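Local atomic coordinates of beta-catenin homolog sys-1 (Caenorhabditis elegans, PDB entry 3C2G), a protein that acts as a transcription coregulator of the Wnt asymmetry pathway, activating or repressing target genes together with transcription factors such as the TCF protein pop-1. Residues Y73-W78 and K134-Q139; S445-E450 and E492-H497; V531-C536 and E541-S546. All coordinates share one frame; numbering follows the deposited sequence.

Interaction 1 (Y73-W78 and K134-Q139); sequences YYAQLW and KHCANQ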
ATOM      1  N   TYR A  73     -17.958 -44.921   4.674  1.00 47.60           N
ATOM      2  CA  TYR A  73     -17.241 -45.385   5.845  1.00 46.17           C
ATOM      3  C   TYR A  73     -16.112 -44.416   6.205  1.00 44.98           C
ATOM      4  O   TYR A  73     -16.031 -43.939   7.335  1.00 44.59           O
ATOM      5  CB  TYR A  73     -16.690 -46.809   5.653  1.00 45.98           C
ATOM      6  CG  TYR A  73     -15.728 -47.164   6.758  1.00 45.34           C
ATOM      7  CD1 TYR A  73     -16.197 -47.558   8.010  1.00 44.81           C
ATOM      8  CD2 TYR A  73     -14.352 -47.033   6.574  1.00 45.12           C
ATOM      9  CE1 TYR A  73     -15.322 -47.846   9.043  1.00 44.89           C
ATOM     10  CE2 TYR A  73     -13.465 -47.314   7.600  1.00 45.88           C
ATOM     11  CZ  TYR A  73     -13.958 -47.726   8.831  1.00 45.26           C
ATOM     12  OH  TYR A  73     -13.082 -47.998   9.848  1.00 44.52           O
ATOM     13  N   TYR A  74     -15.252 -44.132   5.235  1.00 44.10           N
ATOM     14  CA  TYR A  74     -14.101 -43.277   5.470  1.00 44.16           C
ATOM     15  C   TYR A  74     -14.484 -41.860   5.900  1.00 43.58           C
ATOM     16  O   TYR A  74     -13.836 -41.285   6.776  1.00 44.17           O
ATOM     17  CB  TYR A  74     -13.200 -43.235   4.240  1.00 44.92           C
ATOM     18  CG  TYR A  74     -12.341 -44.459   4.029  1.00 45.41           C
ATOM     19  CD1 TYR A  74     -11.344 -44.813   4.948  1.00 45.27           C
ATOM     20  CD2 TYR A  74     -12.494 -45.247   2.888  1.00 46.99           C
ATOM     21  CE1 TYR A  74     -10.531 -45.934   4.741  1.00 44.63           C
ATOM     22  CE2 TYR A  74     -11.687 -46.370   2.667  1.00 47.26           C
ATOM     23  CZ  TYR A  74     -10.710 -46.708   3.600  1.00 46.77           C
ATOM     24  OH  TYR A  74      -9.919 -47.819   3.380  1.00 47.15           O
ATOM     25  N   ALA A  75     -15.539 -41.306   5.307  1.00 42.43           N
ATOM     26  CA  ALA A  75     -16.019 -39.973   5.701  1.00 41.70           C
ATOM     27  C   ALA A  75     -16.451 -39.945   7.154  1.00 41.27           C
ATOM     28  O   ALA A  75     -16.228 -38.959   7.862  1.00 41.72           O
ATOM     29  CB  ALA A  75     -17.152 -39.514   4.811  1.00 41.15           C
ATOM     30  N   GLN A  76     -17.064 -41.034   7.604  1.00 40.33           N
ATOM     31  CA  GLN A  76     -17.547 -41.097   8.975  1.00 39.45           C
ATOM     32  C   GLN A  76     -16.408 -41.258   9.991  1.00 37.36           C
ATOM     33  O   GLN A  76     -16.388 -40.588  11.027  1.00 37.33           O
ATOM     34  CB  GLN A  76     -18.603 -42.192   9.128  1.00 40.34           C
ATOM     35  CG  GLN A  76     -19.539 -41.931  10.296  1.00 44.62           C
ATOM     36  CD  GLN A  76     -20.589 -42.999  10.471  1.00 51.03           C
ATOM     37  OE1 GLN A  76     -21.043 -43.626   9.502  1.00 53.60           O
ATOM     38  NE2 GLN A  76     -20.984 -43.221  11.717  1.00 53.11           N
ATOM     39  N   LEU A  77     -15.458 -42.128   9.679  1.00 35.47           N
ATOM     40  CA  LEU A  77     -14.287 -42.323  10.525  1.00 34.32           C
ATOM     41  C   LEU A  77     -13.501 -41.027  10.626  1.00 34.50           C
ATOM     42  O   LEU A  77     -13.304 -40.503  11.729  1.00 34.24           O
ATOM     43  CB  LEU A  77     -13.408 -43.460   9.981  1.00 34.33           C
ATOM     44  CG  LEU A  77     -12.055 -43.730  10.646  1.00 32.41           C
ATOM     45  CD1 LEU A  77     -12.215 -44.248  12.061  1.00 32.85           C
ATOM     46  CD2 LEU A  77     -11.269 -44.716   9.813  1.00 32.85           C
ATOM     47  N   TRP A  78     -13.094 -40.502   9.466  1.00 34.30           N
ATOM     48  CA  TRP A  78     -12.307 -39.261   9.386  1.00 34.56           C
ATOM     49  C   TRP A  78     -13.013 -38.041   9.980  1.00 35.37           C
ATOM     50  O   TRP A  78     -12.374 -37.200  10.620  1.00 35.97           O
ATOM     51  CB  TRP A  78     -11.858 -38.982   7.950  1.00 33.65           C
ATOM     52  CG  TRP A  78     -11.042 -40.110   7.340  1.00 33.32           C
ATOM     53  CD1 TRP A  78     -10.413 -41.138   8.010  1.00 32.94           C
ATOM     54  CD2 TRP A  78     -10.741 -40.300   5.953  1.00 32.18           C
ATOM     55  NE1 TRP A  78      -9.754 -41.954   7.116  1.00 32.68           N
ATOM     56  CE2 TRP A  78      -9.930 -41.461   5.851  1.00 31.50           C
ATOM     57  CE3 TRP A  78     -11.071 -39.605   4.786  1.00 32.72           C
ATOM     58  CZ2 TRP A  78      -9.463 -41.945   4.630  1.00 32.59           C
ATOM     59  CZ3 TRP A  78     -10.604 -40.085   3.563  1.00 33.30           C
ATOM     60  CH2 TRP A  78      -9.803 -41.244   3.496  1.00 33.74           C
ATOM     61  N   LYS A 134     -17.301 -33.772   1.576  1.00 44.94           N
ATOM     62  CA  LYS A 134     -17.309 -32.304   1.676  1.00 44.42           C
ATOM     63  C   LYS A 134     -17.255 -31.821   3.132  1.00 42.18           C
ATOM     64  O   LYS A 134     -16.680 -30.777   3.427  1.00 40.96           O
ATOM     65  CB  LYS A 134     -18.498 -31.677   0.911  1.00 44.90           C
ATOM     66  CG  LYS A 134     -19.861 -31.707   1.639  1.00 46.46           C
ATOM     67  CD  LYS A 134     -20.992 -31.061   0.831  1.00 46.76           C
ATOM     68  CE  LYS A 134     -21.364 -31.909  -0.389  1.00 52.69           C
ATOM     69  NZ  LYS A 134     -22.646 -31.500  -1.046  1.00 54.06           N
ATOM     70  N   HIS A 135     -17.830 -32.602   4.038  1.00 41.08           N
ATOM     71  CA  HIS A 135     -17.811 -32.263   5.457  1.00 40.22           C
ATOM     72  C   HIS A 135     -16.445 -32.462   6.109  1.00 39.45           C
ATOM     73  O   HIS A 135     -16.091 -31.732   7.027  1.00 39.22           O
ATOM     74  CB  HIS A 135     -18.901 -33.026   6.201  1.00 40.37           C
ATOM     75  CG  HIS A 135     -20.255 -32.847   5.599  1.00 41.31           C
ATOM     76  ND1 HIS A 135     -20.937 -31.650   5.651  1.00 42.19           N
ATOM     77  CD2 HIS A 135     -21.040 -33.700   4.898  1.00 41.90           C
ATOM     78  CE1 HIS A 135     -22.092 -31.779   5.022  1.00 43.04           C
ATOM     79  NE2 HIS A 135     -22.181 -33.014   4.557  1.00 42.00           N
ATOM     80  N   CYS A 136     -15.676 -33.429   5.614  1.00 38.81           N
ATOM     81  CA  CYS A 136     -14.287 -33.602   6.035  1.00 38.97           C
ATOM     82  C   CYS A 136     -13.418 -32.447   5.567  1.00 38.11           C
ATOM     83  O   CYS A 136     -12.636 -31.897   6.346  1.00 38.11           O
ATOM     84  CB  CYS A 136     -13.723 -34.942   5.546  1.00 39.39           C
ATOM     85  SG  CYS A 136     -14.432 -36.348   6.439  1.00 41.80           S
ATOM     86  N   ALA A 137     -13.573 -32.086   4.296  1.00 37.47           N
ATOM     87  CA  ALA A 137     -12.925 -30.909   3.719  1.00 36.87           C
ATOM     88  C   ALA A 137     -13.143 -29.665   4.573  1.00 37.05           C
ATOM     89  O   ALA A 137     -12.186 -28.965   4.925  1.00 36.89           O
ATOM     90  CB  ALA A 137     -13.443 -30.674   2.313  1.00 36.42           C
ATOM     91  N   ASN A 138     -14.399 -29.400   4.921  1.00 37.42           N
ATOM     92  CA  ASN A 138     -14.732 -28.175   5.641  1.00 38.90           C
ATOM     93  C   ASN A 138     -14.062 -28.137   6.995  1.00 37.90           C
ATOM     94  O   ASN A 138     -13.690 -27.082   7.495  1.00 38.75           O
ATOM     95  CB  ASN A 138     -16.248 -28.007   5.789  1.00 40.20           C
ATOM     96  CG  ASN A 138     -16.618 -26.771   6.599  1.00 45.39           C
ATOM     97  OD1 ASN A 138     -17.214 -26.875   7.684  1.00 47.19           O
ATOM     98  ND2 ASN A 138     -16.232 -25.584   6.092  1.00 48.28           N
ATOM     99  N   GLN A 139     -13.887 -29.312   7.572  1.00 37.43           N
ATOM    100  CA  GLN A 139     -13.249 -29.445   8.861  1.00 36.50           C
ATOM    101  C   GLN A 139     -11.738 -29.224   8.799  1.00 34.77           C
ATOM    102  O   GLN A 139     -11.159 -28.628   9.700  1.00 34.26           O
ATOM    103  CB  GLN A 139     -13.556 -30.821   9.426  1.00 37.90           C
ATOM    104  CG  GLN A 139     -13.641 -30.809  10.915  1.00 42.64           C
ATOM    105  CD  GLN A 139     -14.615 -31.812  11.430  1.00 46.67           C
ATOM    106  OE1 GLN A 139     -14.630 -32.978  10.995  1.00 44.93           O
ATOM    107  NE2 GLN A 139     -15.441 -31.380  12.383  1.00 49.03           N
TER
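The thiol of Cys-136 is inserted against one turn of helix 71-90, between Ala-75 and Trp-78. Its apolar contacts are few and loose: SG lies 4.0 Å from CB of Trp-78 and 4.5 Å from CB of Ala-75. It is the stem of the tryptophan that does the touching. With CG anti to the carbonyl carbon (chi1 -57°), the indole swings away from the thiol and lies against its own helix, where the carbonyl oxygen of Tyr-74 sits 3.0 Å above one ring face, near the rim. The thiol also comes close to the backbone, SG of Cys-136 being 3.5 Å from O of Ala-75, a contact of approach and not a hydrogen bond.

Both helices belong to the armadillo domain, an all-helical fold in which successive helices stack into an extended superhelix. Here the start of helix 134-150 comes up against helix 71-90, and the backbones come closest at two small residues, CA of Ala-75 and CA of Cys-136 being 6.6 Å apart. The buried surface is modest, 125 Å².

Around this point the packing is carried on by neighbours. Ala-75 also meets His-132 and Trp-78 meets Met-133, both just ahead of helix 134-150, while Gln-139, one turn beyond Cys-136, lies along Tyr-79, Leu-82, Asp-83 and Arg-86 of helix 71-90. Hydrogen bonding at the indole is directed elsewhere, NE1 of Trp-78 being bonded to O of Gly-61, and Tyr-73 and Leu-77 pack on helix 20-37.

Interaction 2 (S445-E450 and E492-H497); sequences SCLSCE and ENLIGH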
ATOM      1  N   SER A 445      -1.608  28.658   4.343  1.00 40.99           N
ATOM      2  CA  SER A 445      -1.798  28.259   5.733  1.00 40.60           C
ATOM      3  C   SER A 445      -1.247  26.854   6.076  1.00 39.20           C
ATOM      4  O   SER A 445      -0.814  26.644   7.194  1.00 39.62           O
ATOM      5  CB  SER A 445      -3.248  28.468   6.187  1.00 40.51           C
ATOM      6  OG  SER A 445      -4.069  27.372   5.837  1.00 45.81           O
ATOM      7  N   CYS A 446      -1.228  25.919   5.123  1.00 38.06           N
ATOM      8  CA  CYS A 446      -0.514  24.634   5.302  1.00 38.34           C
ATOM      9  C   CYS A 446       0.977  24.835   5.522  1.00 38.29           C
ATOM     10  O   CYS A 446       1.668  23.995   6.124  1.00 38.78           O
ATOM     11  CB  CYS A 446      -0.638  23.745   4.071  1.00 37.71           C
ATOM     12  SG  CYS A 446      -2.272  23.200   3.635  1.00 40.00           S
ATOM     13  N   LEU A 447       1.470  25.938   4.988  1.00 37.47           N
ATOM     14  CA  LEU A 447       2.882  26.224   4.932  1.00 37.01           C
ATOM     15  C   LEU A 447       3.353  26.690   6.291  1.00 37.20           C
ATOM     16  O   LEU A 447       4.515  26.481   6.657  1.00 37.20           O
ATOM     17  CB  LEU A 447       3.096  27.328   3.903  1.00 36.73           C
ATOM     18  CG  LEU A 447       4.221  27.266   2.885  1.00 36.64           C
ATOM     19  CD1 LEU A 447       4.485  25.855   2.361  1.00 35.07           C
ATOM     20  CD2 LEU A 447       3.874  28.213   1.761  1.00 35.34           C
ATOM     21  N   SER A 448       2.442  27.304   7.045  1.00 37.59           N
ATOM     22  CA  SER A 448       2.806  27.973   8.298  1.00 38.54           C
ATOM     23  C   SER A 448       2.030  27.564   9.565  1.00 39.55           C
ATOM     24  O   SER A 448       2.316  28.085  10.636  1.00 39.14           O
ATOM     25  CB  SER A 448       2.705  29.487   8.114  1.00 37.40           C
ATOM     26  OG  SER A 448       1.349  29.897   8.149  1.00 37.43           O
ATOM     27  N   CYS A 449       1.050  26.667   9.462  1.00 41.52           N
ATOM     28  CA  CYS A 449       0.285  26.262  10.661  1.00 44.44           C
ATOM     29  C   CYS A 449       1.180  25.627  11.743  1.00 44.99           C
ATOM     30  O   CYS A 449       2.195  25.002  11.435  1.00 45.13           O
ATOM     31  CB  CYS A 449      -0.925  25.376  10.315  1.00 44.49           C
ATOM     32  SG  CYS A 449      -0.608  23.954   9.210  1.00 50.77           S
ATOM     33  N   GLU A 450       0.826  25.842  13.006  1.00 46.46           N
ATOM     34  CA  GLU A 450       1.643  25.369  14.130  1.00 47.92           C
ATOM     35  C   GLU A 450       0.916  24.316  14.950  1.00 48.54           C
ATOM     36  O   GLU A 450      -0.217  24.537  15.380  1.00 49.70           O
ATOM     37  CB  GLU A 450       2.063  26.538  15.030  1.00 48.38           C
ATOM     38  N   GLU A 492      -0.269  37.719   7.230  1.00 50.52           N
ATOM     39  CA  GLU A 492       0.949  37.703   6.422  1.00 49.08           C
ATOM     40  C   GLU A 492       0.619  37.342   4.995  1.00 46.51           C
ATOM     41  O   GLU A 492      -0.367  36.657   4.736  1.00 45.78           O
ATOM     42  CB  GLU A 492       1.966  36.706   6.989  1.00 48.68           C
ATOM     43  CG  GLU A 492       2.843  37.283   8.077  1.00 50.06           C
ATOM     44  CD  GLU A 492       3.634  36.233   8.845  1.00 52.08           C
ATOM     45  OE1 GLU A 492       3.767  35.082   8.362  1.00 55.87           O
ATOM     46  OE2 GLU A 492       4.126  36.562   9.951  1.00 57.01           O
ATOM     47  N   ASN A 493       1.436  37.823   4.066  1.00 44.65           N
ATOM     48  CA  ASN A 493       1.332  37.386   2.685  1.00 42.76           C
ATOM     49  C   ASN A 493       2.292  36.228   2.401  1.00 41.37           C
ATOM     50  O   ASN A 493       3.035  35.794   3.287  1.00 40.32           O
ATOM     51  CB  ASN A 493       1.528  38.564   1.721  1.00 42.87           C
ATOM     52  CG  ASN A 493       2.985  38.930   1.511  1.00 44.04           C
ATOM     53  OD1 ASN A 493       3.852  38.683   2.358  1.00 43.73           O
ATOM     54  ND2 ASN A 493       3.261  39.529   0.363  1.00 45.89           N
ATOM     55  N   LEU A 494       2.277  35.744   1.164  1.00 40.33           N
ATOM     56  CA  LEU A 494       3.046  34.568   0.774  1.00 39.76           C
ATOM     57  C   LEU A 494       4.472  34.563   1.317  1.00 39.25           C
ATOM     58  O   LEU A 494       4.925  33.543   1.841  1.00 39.14           O
ATOM     59  CB  LEU A 494       3.032  34.379  -0.750  1.00 39.60           C
ATOM     60  CG  LEU A 494       3.613  33.062  -1.284  1.00 41.77           C
ATOM     61  CD1 LEU A 494       2.921  31.825  -0.675  1.00 42.00           C
ATOM     62  CD2 LEU A 494       3.566  33.009  -2.809  1.00 39.98           C
ATOM     63  N   ILE A 495       5.170  35.695   1.217  1.00 38.46           N
ATOM     64  CA  ILE A 495       6.552  35.775   1.714  1.00 37.76           C
ATOM     65  C   ILE A 495       6.640  35.372   3.192  1.00 36.68           C
ATOM     66  O   ILE A 495       7.497  34.583   3.567  1.00 37.20           O
ATOM     67  CB  ILE A 495       7.212  37.183   1.537  1.00 37.66           C
ATOM     68  CG1 ILE A 495       6.935  37.808   0.161  1.00 38.23           C
ATOM     69  CG2 ILE A 495       8.705  37.103   1.797  1.00 37.36           C
ATOM     70  CD1 ILE A 495       7.324  36.946  -1.022  1.00 38.49           C
ATOM     71  N   GLY A 496       5.753  35.926   4.014  1.00 35.75           N
ATOM     72  CA  GLY A 496       5.692  35.608   5.445  1.00 34.70           C
ATOM     73  C   GLY A 496       5.497  34.121   5.697  1.00 34.35           C
ATOM     74  O   GLY A 496       6.158  33.534   6.561  1.00 35.23           O
ATOM     75  N   HIS A 497       4.603  33.512   4.928  1.00 32.79           N
ATOM     76  CA  HIS A 497       4.373  32.076   5.006  1.00 32.41           C
ATOM     77  C   HIS A 497       5.543  31.213   4.512  1.00 31.68           C
ATOM     78  O   HIS A 497       5.851  30.200   5.139  1.00 32.26           O
ATOM     79  CB  HIS A 497       3.052  31.702   4.327  1.00 31.49           C
ATOM     80  CG  HIS A 497       1.863  32.336   4.974  1.00 32.66           C
ATOM     81  ND1 HIS A 497       1.282  31.831   6.117  1.00 31.13           N
ATOM     82  CD2 HIS A 497       1.169  33.459   4.665  1.00 33.56           C
ATOM     83  CE1 HIS A 497       0.268  32.600   6.471  1.00 30.92           C
ATOM     84  NE2 HIS A 497       0.176  33.593   5.605  1.00 31.69           N
TER
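OG of Ser-448 and ND1 of His-497 are joined by a 2.8 Å hydrogen bond in which either atom could be the donor. The hydroxyl meets the imidazole at its edge, in the ring plane. It is carried there by a chi1 of 77°, which sets OG between the backbone N and the carbonyl carbon. On the other side of the ring, NE2 of His-497 donates a weak bond of 3.2 Å to the backbone O of Glu-492, bent to 129° at the hydrogen, and makes a further weak bond to Asp-487.

Beside this polar link the helices pack through leucines. CG of Leu-447 rests 4.0 Å from the backbone O of His-497, and its CD2 comes within 4.5 Å of CD1 of Leu-494. Ile-464 and Phe-468 of helix 457-472 extend this apolar patch, touching Leu-447 and Leu-494 respectively.

The contact thus ties the C-terminal part of helix 437-448 to the first turn of helix 494-507 within the armadillo domain, the latter helix being preceded by Asn-493 at its N-cap position. A phenylalanine in place of His-497 would probably leave the hydroxyl of Ser-448 without its nitrogen partner and the carbonyl of Glu-492 without the weak ring bond.

With ND1 firmly bonded and NE2 weakly so, the buried imidazole is probably restrained from turning about its CB-CG bond, and the nearby carboxylate of Asp-487 may favour a positively charged ring.

Interaction 3 (V531-C536 and E541-S546); sequences VLMEQC and EVAQYS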
ATOM      1  N   VAL A 531      12.025  33.478  -8.009  1.00 34.73           N
ATOM      2  CA  VAL A 531      10.917  33.510  -8.939  1.00 35.34           C
ATOM      3  C   VAL A 531       9.973  34.653  -8.595  1.00 36.73           C
ATOM      4  O   VAL A 531       9.596  35.402  -9.475  1.00 36.30           O
ATOM      5  CB  VAL A 531      10.175  32.148  -8.997  1.00 35.04           C
ATOM      6  CG1 VAL A 531       8.895  32.277  -9.752  1.00 33.31           C
ATOM      7  CG2 VAL A 531      11.060  31.089  -9.657  1.00 33.98           C
ATOM      8  N   LEU A 532       9.623  34.802  -7.313  1.00 39.17           N
ATOM      9  CA  LEU A 532       8.741  35.888  -6.872  1.00 41.10           C
ATOM     10  C   LEU A 532       9.337  37.246  -7.198  1.00 43.66           C
ATOM     11  O   LEU A 532       8.627  38.146  -7.651  1.00 43.92           O
ATOM     12  CB  LEU A 532       8.461  35.812  -5.376  1.00 40.26           C
ATOM     13  CG  LEU A 532       7.454  34.765  -4.897  1.00 41.13           C
ATOM     14  CD1 LEU A 532       7.728  34.392  -3.436  1.00 37.61           C
ATOM     15  CD2 LEU A 532       6.010  35.235  -5.087  1.00 40.29           C
HETATM   16  N   MSE A 533      10.641  37.387  -6.970  1.00 46.07           N
HETATM   17  CA  MSE A 533      11.332  38.627  -7.283  1.00 50.20           C
HETATM   18  C   MSE A 533      11.160  38.982  -8.754  1.00 49.66           C
HETATM   19  O   MSE A 533      10.733  40.091  -9.074  1.00 50.00           O
HETATM   20  CB  MSE A 533      12.807  38.546  -6.904  1.00 49.04           C
HETATM   21  CG  MSE A 533      13.059  38.873  -5.461  1.00 50.43           C
HETATM   22 SE   MSE A 533      14.851  38.374  -4.879  1.00 59.52          SE
HETATM   23  CE  MSE A 533      14.982  39.404  -3.206  1.00 53.21           C
ATOM     24  N   GLU A 534      11.441  38.018  -9.628  1.00 49.85           N
ATOM     25  CA  GLU A 534      11.437  38.240 -11.067  1.00 50.52           C
ATOM     26  C   GLU A 534      10.038  38.358 -11.689  1.00 50.93           C
ATOM     27  O   GLU A 534       9.749  39.309 -12.420  1.00 50.79           O
ATOM     28  CB  GLU A 534      12.228  37.129 -11.761  1.00 50.66           C
ATOM     29  CG  GLU A 534      12.138  37.157 -13.277  1.00 51.91           C
ATOM     30  CD  GLU A 534      13.406  36.686 -13.951  0.50 52.52           C
ATOM     31  OE1 GLU A 534      14.147  35.888 -13.342  0.50 52.67           O
ATOM     32  OE2 GLU A 534      13.659  37.120 -15.095  0.50 53.37           O
ATOM     33  N   GLN A 535       9.181  37.387 -11.385  1.00 51.09           N
ATOM     34  CA  GLN A 535       7.924  37.190 -12.096  1.00 50.77           C
ATOM     35  C   GLN A 535       6.793  38.082 -11.620  1.00 50.44           C
ATOM     36  O   GLN A 535       5.867  38.367 -12.376  1.00 50.65           O
ATOM     37  CB  GLN A 535       7.507  35.731 -11.985  1.00 50.82           C
ATOM     38  CG  GLN A 535       7.243  35.091 -13.321  1.00 53.33           C
ATOM     39  CD  GLN A 535       8.507  34.819 -14.103  1.00 55.20           C
ATOM     40  OE1 GLN A 535       8.524  34.950 -15.323  1.00 57.37           O
ATOM     41  NE2 GLN A 535       9.574  34.444 -13.407  1.00 56.58           N
ATOM     42  N   CYS A 536       6.861  38.507 -10.363  1.00 50.43           N
ATOM     43  CA  CYS A 536       5.885  39.436  -9.797  1.00 50.58           C
ATOM     44  C   CYS A 536       6.433  40.859  -9.708  1.00 50.12           C
ATOM     45  O   CYS A 536       5.801  41.728  -9.125  1.00 50.51           O
ATOM     46  CB  CYS A 536       5.445  38.970  -8.409  1.00 50.86           C
ATOM     47  SG  CYS A 536       4.869  37.256  -8.320  1.00 54.99           S
ATOM     48  N   GLU A 541       9.981  44.222  -2.407  1.00 44.83           N
ATOM     49  CA  GLU A 541       9.023  43.652  -1.473  1.00 45.14           C
ATOM     50  C   GLU A 541       9.528  42.337  -0.869  1.00 42.84           C
ATOM     51  O   GLU A 541       9.450  42.145   0.344  1.00 41.70           O
ATOM     52  CB  GLU A 541       7.659  43.461  -2.176  1.00 45.57           C
ATOM     53  CG  GLU A 541       6.442  43.293  -1.244  1.00 47.99           C
ATOM     54  CD  GLU A 541       5.099  43.053  -1.977  1.00 49.36           C
ATOM     55  OE1 GLU A 541       4.053  42.959  -1.287  1.00 54.71           O
ATOM     56  OE2 GLU A 541       5.074  42.962  -3.233  1.00 54.35           O
ATOM     57  N   VAL A 542      10.058  41.449  -1.708  1.00 41.19           N
ATOM     58  CA  VAL A 542      10.569  40.169  -1.226  1.00 40.89           C
ATOM     59  C   VAL A 542      11.717  40.363  -0.243  1.00 41.10           C
ATOM     60  O   VAL A 542      11.741  39.748   0.828  1.00 41.24           O
ATOM     61  CB  VAL A 542      11.009  39.226  -2.385  1.00 40.80           C
ATOM     62  CG1 VAL A 542      11.814  38.066  -1.854  1.00 39.18           C
ATOM     63  CG2 VAL A 542       9.807  38.703  -3.133  1.00 39.31           C
ATOM     64  N   ALA A 543      12.659  41.225  -0.609  1.00 41.19           N
ATOM     65  CA  ALA A 543      13.801  41.503   0.236  1.00 41.53           C
ATOM     66  C   ALA A 543      13.366  42.043   1.588  1.00 42.39           C
ATOM     67  O   ALA A 543      13.762  41.509   2.630  1.00 42.45           O
ATOM     68  CB  ALA A 543      14.731  42.461  -0.443  1.00 41.77           C
ATOM     69  N   GLN A 544      12.528  43.074   1.593  1.00 43.48           N
ATOM     70  CA  GLN A 544      12.145  43.661   2.878  1.00 45.73           C
ATOM     71  C   GLN A 544      11.197  42.771   3.685  1.00 45.57           C
ATOM     72  O   GLN A 544      11.229  42.797   4.908  1.00 46.09           O
ATOM     73  CB  GLN A 544      11.698  45.130   2.767  1.00 44.95           C
ATOM     74  CG  GLN A 544      10.376  45.381   2.083  1.00 49.17           C
ATOM     75  CD  GLN A 544      10.269  46.786   1.462  1.00 48.58           C
ATOM     76  OE1 GLN A 544      11.050  47.695   1.781  1.00 49.83           O
ATOM     77  NE2 GLN A 544       9.293  46.957   0.567  1.00 49.87           N
ATOM     78  N   TYR A 545      10.399  41.948   3.015  1.00 46.00           N
ATOM     79  CA  TYR A 545       9.579  40.971   3.740  1.00 46.41           C
ATOM     80  C   TYR A 545      10.349  39.712   4.172  1.00 46.02           C
ATOM     81  O   TYR A 545       9.760  38.798   4.751  1.00 46.45           O
ATOM     82  CB  TYR A 545       8.324  40.590   2.950  1.00 47.13           C
ATOM     83  CG  TYR A 545       7.185  41.580   3.042  1.00 48.47           C
ATOM     84  CD1 TYR A 545       6.248  41.499   4.067  1.00 50.16           C
ATOM     85  CD2 TYR A 545       7.037  42.593   2.095  1.00 50.04           C
ATOM     86  CE1 TYR A 545       5.190  42.409   4.151  1.00 50.88           C
ATOM     87  CE2 TYR A 545       5.989  43.506   2.168  1.00 49.92           C
ATOM     88  CZ  TYR A 545       5.071  43.408   3.193  1.00 50.64           C
ATOM     89  OH  TYR A 545       4.029  44.307   3.260  1.00 50.71           O
ATOM     90  N   SER A 546      11.654  39.669   3.917  1.00 45.27           N
ATOM     91  CA  SER A 546      12.480  38.512   4.298  1.00 44.54           C
ATOM     92  C   SER A 546      13.383  38.718   5.514  1.00 43.55           C
ATOM     93  O   SER A 546      14.357  37.984   5.689  1.00 43.44           O
ATOM     94  CB  SER A 546      13.336  38.069   3.117  1.00 44.86           C
ATOM     95  OG  SER A 546      12.518  37.448   2.159  1.00 47.01           O
TER
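A chi1 of -85° sets CG of Met-533, a selenomethionine in this crystal, anti to its carbonyl carbon, and the chain then runs extended through the selenium to lay its methyl on Val-542. The two residues belong to consecutive helices of the armadillo domain, 515-535 and 539-544, which are linked by a short turn and pack against each other across it. The side chains of Met-533 and Val-542 cross obliquely: CE of Met-533 is 3.7 Å from CG1 of Val-542, while CG of Met-533 lies equally near CB of Val-542. Farther along, CE of Met-533 also lies 4.1 Å from CB of Ala-543.

Val-542 uses its second branch on Leu-532, CG2 lying 3.9 Å from CB of that leucine. CG1 of Val-542 thus meets Met-533, whereas CG2 sits between Leu-532 and CG of Met-533, in a contact of mainly apolar side chains that buries 168 Å². Lys-575 and Ile-576 of helix 563-579 also touch Met-533.

Four residues on from the valine, OG of Ser-546 donates to O of Val-542 over 2.8 Å, approaching 33° off the carbonyl plane.

Overall arrangement
The three contacts follow one another along the chain and sample both ends of the elongated armadillo domain. Interaction 1 lies in the N-terminal part, on the opposite side of the chain's centre from the other two; its centre is 70 Å from that of interaction 2 and 81 Å from that of interaction 3, with nearest atoms about 51 Å and 65 Å away. Interactions 2 and 3 are neighbours, their centres 15 Å apart, and they touch through Ile-495, which lies in segment 492-497 but packs on interaction 3. CD1 of this isoleucine is 3.5 Å from CD1 of Leu-532 and 3.7 Å from CG2 of Val-542, so that helix 494-507 packs directly on both partners of interaction 3.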